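Local coordinates for xylulokinase (Brucella ovis, PDB 5VM1), which probably phosphorylates D-xylulose at the expense of ATP, giving D-xylulose 5-phosphate, as other xylulokinases of the FGGY carbohydrate kinase family do, at residues 20-25 against 61-66; 164-169 against 235-240; 345-350 against 386-391; 377-382 against 416-421. All coordinates share one frame; numbering follows the deposited sequence.

Contact 1: 20-25 against 61-66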
loop_
_atom_site.group_PDB
_atom_site.type_symbol
_atom_site.label_atom_id
_atom_site.label_comp_id
_atom_site.label_asym_id
_atom_site.label_seq_id
_atom_site.Cartn_x
_atom_site.Cartn_y
_atom_site.Cartn_z
ATOM N N VAL A 20 -7.691 6.929 -11.384
ATOM C CA VAL A 20 -7.413 8.165 -10.670
ATOM C C VAL A 20 -8.698 8.554 -9.955
ATOM O O VAL A 20 -9.744 8.710 -10.598
ATOM C CB VAL A 20 -6.951 9.273 -11.626
ATOM C CG1 VAL A 20 -6.879 10.631 -10.902
ATOM C CG2 VAL A 20 -5.617 8.898 -12.278
ATOM N N LYS A 21 -8.627 8.686 -8.630
ATOM C CA LYS A 21 -9.752 9.083 -7.800
ATOM C C LYS A 21 -9.535 10.523 -7.371
ATOM O O LYS A 21 -8.408 10.915 -7.067
ATOM C CB LYS A 21 -9.886 8.180 -6.568
ATOM C CG LYS A 21 -11.335 7.946 -6.112
ATOM C CD LYS A 21 -11.581 8.362 -4.672
ATOM C CE LYS A 21 -13.072 8.435 -4.348
ATOM N NZ LYS A 21 -13.612 7.260 -3.589
ATOM N N ALA A 22 -10.590 11.333 -7.447
ATOM C CA ALA A 22 -10.545 12.726 -7.024
ATOM C C ALA A 22 -11.567 12.919 -5.921
ATOM O O ALA A 22 -12.748 12.636 -6.116
ATOM C CB ALA A 22 -10.828 13.666 -8.188
ATOM N N LEU A 23 -11.130 13.438 -4.783
ATOM C CA LEU A 23 -11.993 13.543 -3.620
ATOM C C LEU A 23 -11.934 14.964 -3.100
ATOM O O LEU A 23 -10.844 15.489 -2.844
ATOM C CB LEU A 23 -11.565 12.568 -2.525
ATOM C CG LEU A 23 -12.468 12.512 -1.303
ATOM C CD1 LEU A 23 -13.835 12.044 -1.688
ATOM C CD2 LEU A 23 -11.870 11.587 -0.291
ATOM N N LEU A 24 -13.103 15.567 -2.908
ATOM C CA LEU A 24 -13.190 16.943 -2.454
ATOM C C LEU A 24 -13.852 16.964 -1.092
ATOM O O LEU A 24 -14.943 16.412 -0.919
ATOM C CB LEU A 24 -13.966 17.809 -3.450
ATOM C CG LEU A 24 -14.028 19.299 -3.135
ATOM C CD1 LEU A 24 -12.647 19.939 -3.139
ATOM C CD2 LEU A 24 -14.916 19.948 -4.164
ATOM N N ILE A 25 -13.197 17.630 -0.144
ATOM C CA ILE A 25 -13.654 17.708 1.232
ATOM C C ILE A 25 -13.604 19.160 1.698
ATOM O O ILE A 25 -12.854 19.986 1.174
ATOM C CB ILE A 25 -12.804 16.823 2.178
ATOM C CG1 ILE A 25 -11.367 17.360 2.238
ATOM C CG2 ILE A 25 -12.882 15.331 1.773
ATOM C CD1 ILE A 25 -10.561 16.785 3.348
ATOM N N ARG A 61 -7.484 14.583 -15.505
ATOM C CA ARG A 61 -8.266 15.665 -16.094
ATOM C C ARG A 61 -9.737 15.300 -16.183
ATOM O O ARG A 61 -10.615 16.158 -16.022
ATOM C CB ARG A 61 -7.739 15.998 -17.491
ATOM C CG ARG A 61 -6.560 16.939 -17.525
ATOM C CD ARG A 61 -6.574 17.760 -18.792
ATOM N NE ARG A 61 -6.113 19.127 -18.558
ATOM C CZ ARG A 61 -4.878 19.551 -18.816
ATOM N NH1 ARG A 61 -4.542 20.823 -18.573
ATOM N NH2 ARG A 61 -3.981 18.698 -19.315
ATOM N N THR A 62 -10.024 14.031 -16.460
ATOM C CA THR A 62 -11.406 13.580 -16.546
ATOM C C THR A 62 -12.091 13.733 -15.201
ATOM O O THR A 62 -13.180 14.309 -15.105
ATOM C CB THR A 62 -11.442 12.119 -17.022
ATOM O OG1 THR A 62 -11.196 12.060 -18.434
ATOM C CG2 THR A 62 -12.774 11.437 -16.697
ATOM N N ALA A 63 -11.438 13.265 -14.139
ATOM C CA ALA A 63 -12.049 13.320 -12.815
ATOM C C ALA A 63 -12.097 14.746 -12.263
ATOM O O ALA A 63 -13.062 15.114 -11.588
ATOM C CB ALA A 63 -11.308 12.381 -11.859
ATOM N N ILE A 64 -11.088 15.577 -12.542
ATOM C CA ILE A 64 -11.127 16.952 -12.041
ATOM C C ILE A 64 -12.271 17.727 -12.674
ATOM O O ILE A 64 -13.107 18.301 -11.968
ATOM C CB ILE A 64 -9.798 17.678 -12.289
ATOM C CG1 ILE A 64 -8.716 17.191 -11.332
ATOM C CG2 ILE A 64 -9.993 19.186 -12.153
ATOM C CD1 ILE A 64 -7.375 17.811 -11.630
ATOM N N GLU A 65 -12.339 17.758 -14.009
ATOM C CA GLU A 65 -13.385 18.576 -14.620
ATOM C C GLU A 65 -14.758 18.005 -14.303
ATOM O O GLU A 65 -15.699 18.763 -14.038
ATOM C CB GLU A 65 -13.178 18.720 -16.136
ATOM N N ALA A 66 -14.872 16.675 -14.241
ATOM C CA ALA A 66 -16.137 16.064 -13.843
ATOM C C ALA A 66 -16.540 16.486 -12.434
ATOM O O ALA A 66 -17.729 16.685 -12.146
ATOM C CB ALA A 66 -16.023 14.543 -13.922
#
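A22 and A63 meet methyl to methyl, CB to CB at 3.9 Å, where the helix bearing 61-66 lies on the strand bearing 20-25. The backbones come close here because both side chains are so small: the CA atoms of A22 and A63 are 6.0 Å apart. V20 is the longer side chain to follow. Its CB points toward the helix; with CG1 anti to the backbone N (chi1 171°), that branch is the one turned to A63, and CG1 stops 4.9 Å from A63 CB, a loose approach. CG2 heads farther from A63. Beyond the 61-66 segment the valine meets A59 and C60 on the preceding turn of the same helix, and L15 on the neighbouring strand. This is one layer of the N-terminal lobe of an actin-like ATPase fold: helix 53-70 packs on one face of the mixed sheet, while K21, L23 and I25 turn to the other face and touch helix 433-446. The methyl of A63 also lies 4.2 Å from V20 O, a van der Waals approach, and it touches A35 on strand 31-38. One turn further along the helix, L67 receives L24 from the strand.

Contact 2: 164-169 against 235-240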
loop_
_atom_site.group_PDB
_atom_site.type_symbol
_atom_site.label_atom_id
_atom_site.label_comp_id
_atom_site.label_asym_id
_atom_site.label_seq_id
_atom_site.Cartn_x
_atom_site.Cartn_y
_atom_site.Cartn_z
ATOM N N TYR A 164 5.089 12.424 -10.896
ATOM C CA TYR A 164 4.908 12.895 -12.271
ATOM C C TYR A 164 3.637 13.721 -12.387
ATOM O O TYR A 164 3.547 14.651 -13.203
ATOM C CB TYR A 164 4.837 11.737 -13.273
ATOM C CG TYR A 164 4.714 12.229 -14.708
ATOM C CD1 TYR A 164 5.849 12.589 -15.439
ATOM C CD2 TYR A 164 3.481 12.364 -15.319
ATOM C CE1 TYR A 164 5.752 13.055 -16.749
ATOM C CE2 TYR A 164 3.369 12.833 -16.649
ATOM C CZ TYR A 164 4.505 13.179 -17.352
ATOM O OH TYR A 164 4.412 13.645 -18.653
ATOM N N LEU A 165 2.598 13.299 -11.676
ATOM C CA LEU A 165 1.387 14.086 -11.640
ATOM C C LEU A 165 1.658 15.457 -11.010
ATOM O O LEU A 165 1.141 16.477 -11.481
ATOM C CB LEU A 165 0.308 13.292 -10.910
ATOM C CG LEU A 165 -1.154 13.649 -11.196
ATOM C CD1 LEU A 165 -1.576 13.384 -12.640
ATOM C CD2 LEU A 165 -2.024 12.887 -10.232
ATOM N N ARG A 166 2.494 15.502 -9.963
ATOM C CA ARG A 166 2.851 16.775 -9.348
ATOM C C ARG A 166 3.646 17.644 -10.318
ATOM O O ARG A 166 3.571 18.881 -10.254
ATOM C CB ARG A 166 3.640 16.555 -8.048
ATOM C CG ARG A 166 4.055 17.863 -7.321
ATOM C CD ARG A 166 5.411 17.759 -6.633
ATOM N NE ARG A 166 5.470 16.551 -5.811
ATOM C CZ ARG A 166 4.809 16.362 -4.667
ATOM N NH1 ARG A 166 4.937 15.205 -4.023
ATOM N NH2 ARG A 166 4.033 17.311 -4.156
ATOM N N LEU A 167 4.458 17.016 -11.177
ATOM C CA LEU A 167 5.211 17.768 -12.173
ATOM C C LEU A 167 4.267 18.461 -13.135
ATOM O O LEU A 167 4.476 19.624 -13.495
ATOM C CB LEU A 167 6.141 16.841 -12.949
ATOM C CG LEU A 167 6.966 17.460 -14.076
ATOM C CD1 LEU A 167 7.944 18.504 -13.552
ATOM C CD2 LEU A 167 7.678 16.380 -14.856
ATOM N N TRP A 168 3.209 17.761 -13.544
ATOM C CA TRP A 168 2.160 18.365 -14.359
ATOM C C TRP A 168 1.410 19.465 -13.591
ATOM O O TRP A 168 1.054 20.496 -14.168
ATOM C CB TRP A 168 1.225 17.262 -14.864
ATOM C CG TRP A 168 -0.040 17.766 -15.469
ATOM C CD1 TRP A 168 -0.160 18.534 -16.574
ATOM C CD2 TRP A 168 -1.375 17.584 -14.954
ATOM N NE1 TRP A 168 -1.488 18.829 -16.802
ATOM C CE2 TRP A 168 -2.253 18.258 -15.822
ATOM C CE3 TRP A 168 -1.906 16.911 -13.848
ATOM C CZ2 TRP A 168 -3.635 18.279 -15.626
ATOM C CZ3 TRP A 168 -3.291 16.930 -13.658
ATOM C CH2 TRP A 168 -4.132 17.605 -14.541
ATOM N N LEU A 169 1.138 19.252 -12.298
ATOM C CA LEU A 169 0.358 20.205 -11.506
ATOM C C LEU A 169 1.165 21.450 -11.133
ATOM O O LEU A 169 0.656 22.573 -11.216
ATOM C CB LEU A 169 -0.147 19.505 -10.245
ATOM C CG LEU A 169 -1.254 18.455 -10.408
ATOM C CD1 LEU A 169 -1.514 17.743 -9.082
ATOM C CD2 LEU A 169 -2.525 19.138 -10.896
ATOM N N VAL A 235 -2.862 28.036 -4.683
ATOM C CA VAL A 235 -3.192 26.655 -4.345
ATOM C C VAL A 235 -1.897 25.918 -4.016
ATOM O O VAL A 235 -1.083 25.646 -4.905
ATOM C CB VAL A 235 -3.947 25.965 -5.488
ATOM C CG1 VAL A 235 -4.339 24.563 -5.088
ATOM C CG2 VAL A 235 -5.173 26.758 -5.865
ATOM N N ILE A 236 -1.743 25.518 -2.754
ATOM C CA ILE A 236 -0.576 24.760 -2.311
ATOM C C ILE A 236 -0.795 23.285 -2.631
ATOM O O ILE A 236 -1.916 22.771 -2.507
ATOM C CB ILE A 236 -0.349 24.971 -0.798
ATOM C CG1 ILE A 236 0.403 26.273 -0.508
ATOM C CG2 ILE A 236 0.351 23.767 -0.156
ATOM C CD1 ILE A 236 0.183 26.790 0.925
ATOM N N VAL A 237 0.257 22.606 -3.098
ATOM C CA VAL A 237 0.241 21.156 -3.307
ATOM C C VAL A 237 1.084 20.479 -2.228
ATOM O O VAL A 237 2.247 20.846 -2.015
ATOM C CB VAL A 237 0.733 20.759 -4.710
ATOM C CG1 VAL A 237 0.587 19.263 -4.895
ATOM C CG2 VAL A 237 -0.075 21.469 -5.777
ATOM N N ALA A 238 0.498 19.489 -1.552
ATOM C CA ALA A 238 1.184 18.806 -0.466
ATOM C C ALA A 238 2.218 17.814 -0.999
ATOM O O ALA A 238 2.265 17.484 -2.190
ATOM C CB ALA A 238 0.188 18.087 0.436
ATOM N N GLY A 239 3.082 17.361 -0.090
ATOM C CA GLY A 239 4.025 16.325 -0.452
ATOM C C GLY A 239 3.329 15.051 -0.883
ATOM O O GLY A 239 3.738 14.401 -1.850
ATOM N N GLY A 240 2.259 14.693 -0.190
ATOM C CA GLY A 240 1.524 13.502 -0.525
ATOM C C GLY A 240 2.122 12.269 0.127
ATOM O O GLY A 240 2.886 12.332 1.081
#
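R166 reaches from helix 161-170 to the carbonyl oxygens of A238 and G239 and takes one with each terminal nitrogen. R166 NH1 donates to G239 O at 2.6 Å with an N-H...O angle of 165°, and R166 NH2 donates to A238 O, also at 2.6 Å but more bent, at 152°. Both oxygens lie close to the guanidinium plane, at its edge, whereas each nitrogen is tilted away from the plane of the carbonyl it meets. The side chain leaves the helix with CG anti to the backbone N, then bends at chi2 and again at chi3, which turns the flat group edge-on to the two carbonyls. D163 forms a salt bridge with NH1 and I174 O accepts from NE, so the buried cation is gripped from several directions and its rotation is largely fixed; A218 O adds a weak bond to NH2.

The other end of the contact is much looser. V237 CG1 lies 4.0 Å from R166 NH2, approaching obliquely, and L169 CD1 stays 4.9 Å from V237 CG1. No hydrogen bond between the segments forms in this half, where V237 and L169 bring aliphatic carbon near one another. L83 of strand 78-85 touches both R166 and L169. On its other edge, strand 236-242 is flanked by 217-220, whose A218 is hydrogen-bonded to V237 through the backbone. In this N-terminal domain of an FGGY kinase, of the actin-like ATPase clan, helix 161-170 therefore packs on strands 236-242 and 78-85 and reaches 217-220 through the weak bond to A218 O, with helix 53-70 against its Y164 and W168 side.

Contact 3: 345-350 against 386-391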
loop_
_atom_site.group_PDB
_atom_site.type_symbol
_atom_site.label_atom_id
_atom_site.label_comp_id
_atom_site.label_asym_id
_atom_site.label_seq_id
_atom_site.Cartn_x
_atom_site.Cartn_y
_atom_site.Cartn_z
ATOM N N GLU A 345 5.146 -16.954 -0.184
ATOM C CA GLU A 345 4.783 -16.051 0.897
ATOM C C GLU A 345 5.887 -15.020 1.072
ATOM O O GLU A 345 7.066 -15.312 0.855
ATOM C CB GLU A 345 4.534 -16.752 2.244
ATOM C CG GLU A 345 3.983 -15.798 3.321
ATOM C CD GLU A 345 2.665 -15.150 2.917
ATOM O OE1 GLU A 345 2.621 -14.403 1.912
ATOM O OE2 GLU A 345 1.653 -15.398 3.606
ATOM N N ARG A 346 5.489 -13.798 1.445
ATOM C CA ARG A 346 6.446 -12.733 1.733
ATOM C C ARG A 346 6.742 -12.704 3.238
ATOM O O ARG A 346 7.683 -13.364 3.691
ATOM C CB ARG A 346 5.926 -11.384 1.190
ATOM C CG ARG A 346 6.950 -10.262 1.266
ATOM C CD ARG A 346 6.670 -9.093 0.324
ATOM N NE ARG A 346 6.887 -9.482 -1.070
ATOM C CZ ARG A 346 6.818 -8.653 -2.111
ATOM N NH1 ARG A 346 7.022 -9.128 -3.334
ATOM N NH2 ARG A 346 6.572 -7.352 -1.938
ATOM N N THR A 347 5.944 -11.988 4.029
ATOM C CA THR A 347 6.194 -11.912 5.469
ATOM C C THR A 347 5.693 -13.176 6.161
ATOM O O THR A 347 4.508 -13.505 6.050
ATOM C CB THR A 347 5.498 -10.683 6.063
ATOM O OG1 THR A 347 5.824 -9.521 5.290
ATOM C CG2 THR A 347 5.809 -10.492 7.573
ATOM N N PRO A 348 6.541 -13.879 6.931
ATOM C CA PRO A 348 7.930 -13.592 7.316
ATOM C C PRO A 348 9.047 -14.437 6.666
ATOM O O PRO A 348 10.201 -14.295 7.063
ATOM C CB PRO A 348 7.906 -13.895 8.803
ATOM C CG PRO A 348 7.024 -15.117 8.856
ATOM C CD PRO A 348 5.963 -14.924 7.794
ATOM N N TYR A 349 8.755 -15.264 5.671
ATOM C CA TYR A 349 9.747 -16.237 5.231
ATOM C C TYR A 349 10.431 -15.833 3.932
ATOM O O TYR A 349 11.513 -16.351 3.629
ATOM C CB TYR A 349 9.086 -17.618 5.027
ATOM C CG TYR A 349 8.289 -18.143 6.204
ATOM C CD1 TYR A 349 8.906 -18.493 7.409
ATOM C CD2 TYR A 349 6.895 -18.234 6.124
ATOM C CE1 TYR A 349 8.157 -18.965 8.500
ATOM C CE2 TYR A 349 6.141 -18.702 7.198
ATOM C CZ TYR A 349 6.779 -19.063 8.389
ATOM O OH TYR A 349 6.028 -19.517 9.456
ATOM N N ASN A 350 9.823 -14.930 3.171
ATOM C CA ASN A 350 10.300 -14.546 1.850
ATOM C C ASN A 350 10.701 -15.794 1.068
ATOM O O ASN A 350 11.863 -16.029 0.740
ATOM C CB ASN A 350 11.452 -13.544 1.934
ATOM C CG ASN A 350 11.857 -13.015 0.556
ATOM O OD1 ASN A 350 11.033 -12.950 -0.365
ATOM N ND2 ASN A 350 13.125 -12.658 0.405
ATOM N N LEU A 386 1.931 -10.279 12.657
ATOM C CA LEU A 386 1.984 -9.531 13.910
ATOM C C LEU A 386 3.196 -9.937 14.739
ATOM O O LEU A 386 3.830 -9.090 15.382
ATOM C CB LEU A 386 0.681 -9.712 14.693
ATOM C CG LEU A 386 0.556 -9.059 16.082
ATOM C CD1 LEU A 386 -0.875 -8.618 16.363
ATOM C CD2 LEU A 386 1.016 -9.966 17.191
ATOM N N LEU A 387 3.530 -11.230 14.736
ATOM C CA LEU A 387 4.709 -11.698 15.466
ATOM C C LEU A 387 5.994 -11.096 14.891
ATOM O O LEU A 387 6.923 -10.769 15.645
ATOM C CB LEU A 387 4.760 -13.230 15.474
ATOM C CG LEU A 387 3.789 -14.050 16.356
ATOM C CD1 LEU A 387 4.117 -15.539 16.333
ATOM C CD2 LEU A 387 3.664 -13.568 17.788
ATOM N N ALA A 388 6.075 -10.964 13.558
ATOM C CA ALA A 388 7.245 -10.348 12.924
ATOM C C ALA A 388 7.387 -8.881 13.316
ATOM O O ALA A 388 8.494 -8.414 13.614
ATOM C CB ALA A 388 7.159 -10.474 11.411
ATOM N N LEU A 389 6.279 -8.126 13.266
ATOM C CA LEU A 389 6.290 -6.730 13.699
ATOM C C LEU A 389 6.714 -6.593 15.152
ATOM O O LEU A 389 7.454 -5.665 15.512
ATOM C CB LEU A 389 4.918 -6.096 13.483
ATOM C CG LEU A 389 4.479 -5.943 12.034
ATOM C CD1 LEU A 389 3.382 -4.894 11.976
ATOM C CD2 LEU A 389 5.657 -5.503 11.229
ATOM N N GLN A 390 6.226 -7.481 16.016
ATOM C CA GLN A 390 6.648 -7.432 17.404
ATOM C C GLN A 390 8.138 -7.702 17.552
ATOM O O GLN A 390 8.792 -7.082 18.392
ATOM C CB GLN A 390 5.804 -8.403 18.214
ATOM C CG GLN A 390 4.405 -7.861 18.429
ATOM C CD GLN A 390 3.639 -8.615 19.493
ATOM O OE1 GLN A 390 4.236 -9.280 20.344
ATOM N NE2 GLN A 390 2.323 -8.388 19.545
ATOM N N SER A 391 8.716 -8.553 16.704
ATOM C CA SER A 391 10.156 -8.731 16.814
ATOM C C SER A 391 10.914 -7.513 16.315
ATOM O O SER A 391 12.139 -7.468 16.432
ATOM C CB SER A 391 10.614 -9.964 16.036
ATOM O OG SER A 391 10.580 -9.698 14.644
#
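T347 OG1 is held twice, donating to A283 O and accepting from V300 N, which leaves the other branch of the threonine for the helix. A chi1 of -50° sets OG1 beside the backbone N and CG2 anti to that N, turned to the helix, where T347 CG2 rests 4.1 Å from A388 CB. P348 follows through a cis peptide bond, and its ring comes to the same methyl more loosely, with P348 CB 4.4 Å from A388 CB. Within 386-391, A388 is the residue the loop touches; just before this segment, N385 ND2 adds a weak hydrogen bond to T347 O. V284 touches A388 too. Behind the contact, P348 CG stands 3.8 Å above the plane of the Y349 ring, over its centre, and that ring stacks with Y484 of helix 470-488. S391 OG donates to A388 O at 2.7 Å. The contact joins the loop between strands 337-339 and 357-359 to segment 386-391 of helix 367-390 in the C-terminal lobe. Its chemistry is modest: only carbon meets carbon between the segments, so position here is probably set by the hydrogen bonds of T347 to neighbouring backbone rather than by any polar bond to 386-391.

Contact 4: 377-382 against 416-421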
loop_
_atom_site.group_PDB
_atom_site.type_symbol
_atom_site.label_atom_id
_atom_site.label_comp_id
_atom_site.label_asym_id
_atom_site.label_seq_id
_atom_site.Cartn_x
_atom_site.Cartn_y
_atom_site.Cartn_z
ATOM N N GLY A 377 -6.698 -19.949 8.115
ATOM C CA GLY A 377 -5.315 -19.928 7.668
ATOM C C GLY A 377 -4.821 -18.531 7.332
ATOM O O GLY A 377 -3.681 -18.174 7.640
ATOM N N VAL A 378 -5.653 -17.726 6.671
ATOM C CA VAL A 378 -5.222 -16.360 6.418
ATOM C C VAL A 378 -5.114 -15.608 7.727
ATOM O O VAL A 378 -4.144 -14.883 7.946
ATOM C CB VAL A 378 -6.163 -15.645 5.432
ATOM C CG1 VAL A 378 -5.955 -14.134 5.510
ATOM C CG2 VAL A 378 -5.860 -16.105 4.036
ATOM N N ALA A 379 -6.047 -15.845 8.657
ATOM C CA ALA A 379 -5.926 -15.251 9.988
ATOM C C ALA A 379 -4.592 -15.620 10.637
ATOM O O ALA A 379 -3.911 -14.753 11.198
ATOM C CB ALA A 379 -7.085 -15.697 10.875
ATOM N N PHE A 380 -4.186 -16.897 10.530
ATOM C CA PHE A 380 -2.907 -17.336 11.087
ATOM C C PHE A 380 -1.714 -16.672 10.400
ATOM O O PHE A 380 -0.733 -16.307 11.065
ATOM C CB PHE A 380 -2.793 -18.860 10.989
ATOM C CG PHE A 380 -3.779 -19.580 11.823
ATOM C CD1 PHE A 380 -4.120 -19.081 13.055
ATOM C CD2 PHE A 380 -4.394 -20.739 11.372
ATOM C CE1 PHE A 380 -5.047 -19.726 13.846
ATOM C CE2 PHE A 380 -5.328 -21.387 12.149
ATOM C CZ PHE A 380 -5.660 -20.879 13.387
ATOM N N ALA A 381 -1.788 -16.464 9.086
ATOM C CA ALA A 381 -0.740 -15.693 8.414
ATOM C C ALA A 381 -0.664 -14.274 8.963
ATOM O O ALA A 381 0.429 -13.742 9.165
ATOM C CB ALA A 381 -0.983 -15.655 6.908
ATOM N N ILE A 382 -1.812 -13.637 9.204
ATOM C CA ILE A 382 -1.794 -12.327 9.853
ATOM C C ILE A 382 -1.131 -12.419 11.228
ATOM O O ILE A 382 -0.346 -11.553 11.609
ATOM C CB ILE A 382 -3.224 -11.759 9.957
ATOM C CG1 ILE A 382 -3.816 -11.518 8.570
ATOM C CG2 ILE A 382 -3.219 -10.444 10.734
ATOM C CD1 ILE A 382 -5.257 -11.209 8.603
ATOM N N ALA A 416 -9.599 -11.590 15.033
ATOM C CA ALA A 416 -9.536 -11.115 16.414
ATOM C C ALA A 416 -9.206 -12.251 17.373
ATOM O O ALA A 416 -8.417 -12.081 18.311
ATOM C CB ALA A 416 -10.855 -10.452 16.819
ATOM N N THR A 417 -9.823 -13.409 17.183
ATOM C CA THR A 417 -9.525 -14.488 18.103
ATOM C C THR A 417 -8.124 -15.054 17.878
ATOM O O THR A 417 -7.463 -15.486 18.837
ATOM C CB THR A 417 -10.622 -15.543 18.001
ATOM O OG1 THR A 417 -11.874 -14.914 18.332
ATOM C CG2 THR A 417 -10.345 -16.751 18.929
ATOM N N ALA A 418 -7.629 -15.010 16.640
ATOM C CA ALA A 418 -6.285 -15.502 16.391
ATOM C C ALA A 418 -5.233 -14.580 17.010
ATOM O O ALA A 418 -4.202 -15.056 17.495
ATOM C CB ALA A 418 -6.061 -15.689 14.889
ATOM N N LEU A 419 -5.473 -13.259 17.001
ATOM C CA LEU A 419 -4.542 -12.272 17.550
ATOM C C LEU A 419 -4.801 -11.943 19.006
ATOM O O LEU A 419 -3.901 -11.435 19.682
ATOM C CB LEU A 419 -4.641 -10.952 16.777
ATOM C CG LEU A 419 -4.544 -11.012 15.253
ATOM C CD1 LEU A 419 -4.723 -9.636 14.701
ATOM C CD2 LEU A 419 -3.220 -11.598 14.766
ATOM N N ASN A 420 -5.999 -12.239 19.497
ATOM C CA ASN A 420 -6.480 -11.746 20.786
ATOM C C ASN A 420 -6.332 -10.226 20.892
ATOM O O ASN A 420 -5.887 -9.698 21.914
ATOM C CB ASN A 420 -5.785 -12.426 21.962
ATOM C CG ASN A 420 -6.612 -12.355 23.228
ATOM O OD1 ASN A 420 -7.826 -12.117 23.170
ATOM N ND2 ASN A 420 -5.965 -12.511 24.378
ATOM N N VAL A 421 -6.690 -9.516 19.819
ATOM C CA VAL A 421 -6.905 -8.064 19.858
ATOM C C VAL A 421 -8.296 -7.773 19.303
ATOM O O VAL A 421 -8.772 -8.490 18.410
ATOM C CB VAL A 421 -5.831 -7.268 19.085
ATOM C CG1 VAL A 421 -4.430 -7.750 19.402
ATOM C CG2 VAL A 421 -6.077 -7.311 17.601
#
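A418 puts its methyl into a shallow notch on the other helix, in the corner between A379 and the ring of F380. A379 is the floor, with A418 CB 4.1 Å from A379 CB; F380 is the single wall, its CE1 4.3 Å from A418 CB and the ring presenting itself obliquely. The floor is low because A379 ends at its methyl, and the CA atoms of A379 and A418 come within 6.4 Å. F380 starts out pointing away from helix 409-419, yet its ring swings back to form the wall; beyond it lies Y480, whose ring meets that of F380 at about 55°.

The second bump is L419. It crosses I382 at about a right angle, and its CD2 branch sits 4.2 Å from I382 CG2 and equally far from the backbone carbon I382 C, tucked against the helix surface. In I382, chi1 of -64° places CG1 beside the backbone N, which leaves CG2 anti to that N and facing L419. One turn back, I415 touches both A379 and I382 and extends the seam along 409-419. This helix ends just past L419, where N420 adopts positive phi. Two helices of the C-terminal lobe are joined here through small and branched aliphatic groups plus one aromatic wall. With no hydrogen bond or charge pair between the segments, the fit probably rests on van der Waals contact and on burial of most of this carbon, L419 remaining partly exposed.

Starting from the N terminus, contact 1 closes a short loop of 35 residues by laying helix 53-70 on strand 19-26. Contact 2 follows in series, its longer loop of 65 residues returning to the same sheet at strand 236-242; the two touch, R61 NH2 lying 3.5 Å from W168 NE1. Contacts 3 and 4 come later, on the other side of the chain's centre. They cross: 377-382 falls within the loop closed by contact 3, while 416-421 lies beyond it. Both use helix 367-390, and L386 CD1 packs 4.1 Å from L419 CD2. Contacts 1 and 3 have centres about 37 Å apart and do not touch; contacts 1 and 2 lie in the N-terminal family domain, 3 and 4 in the C-terminal one.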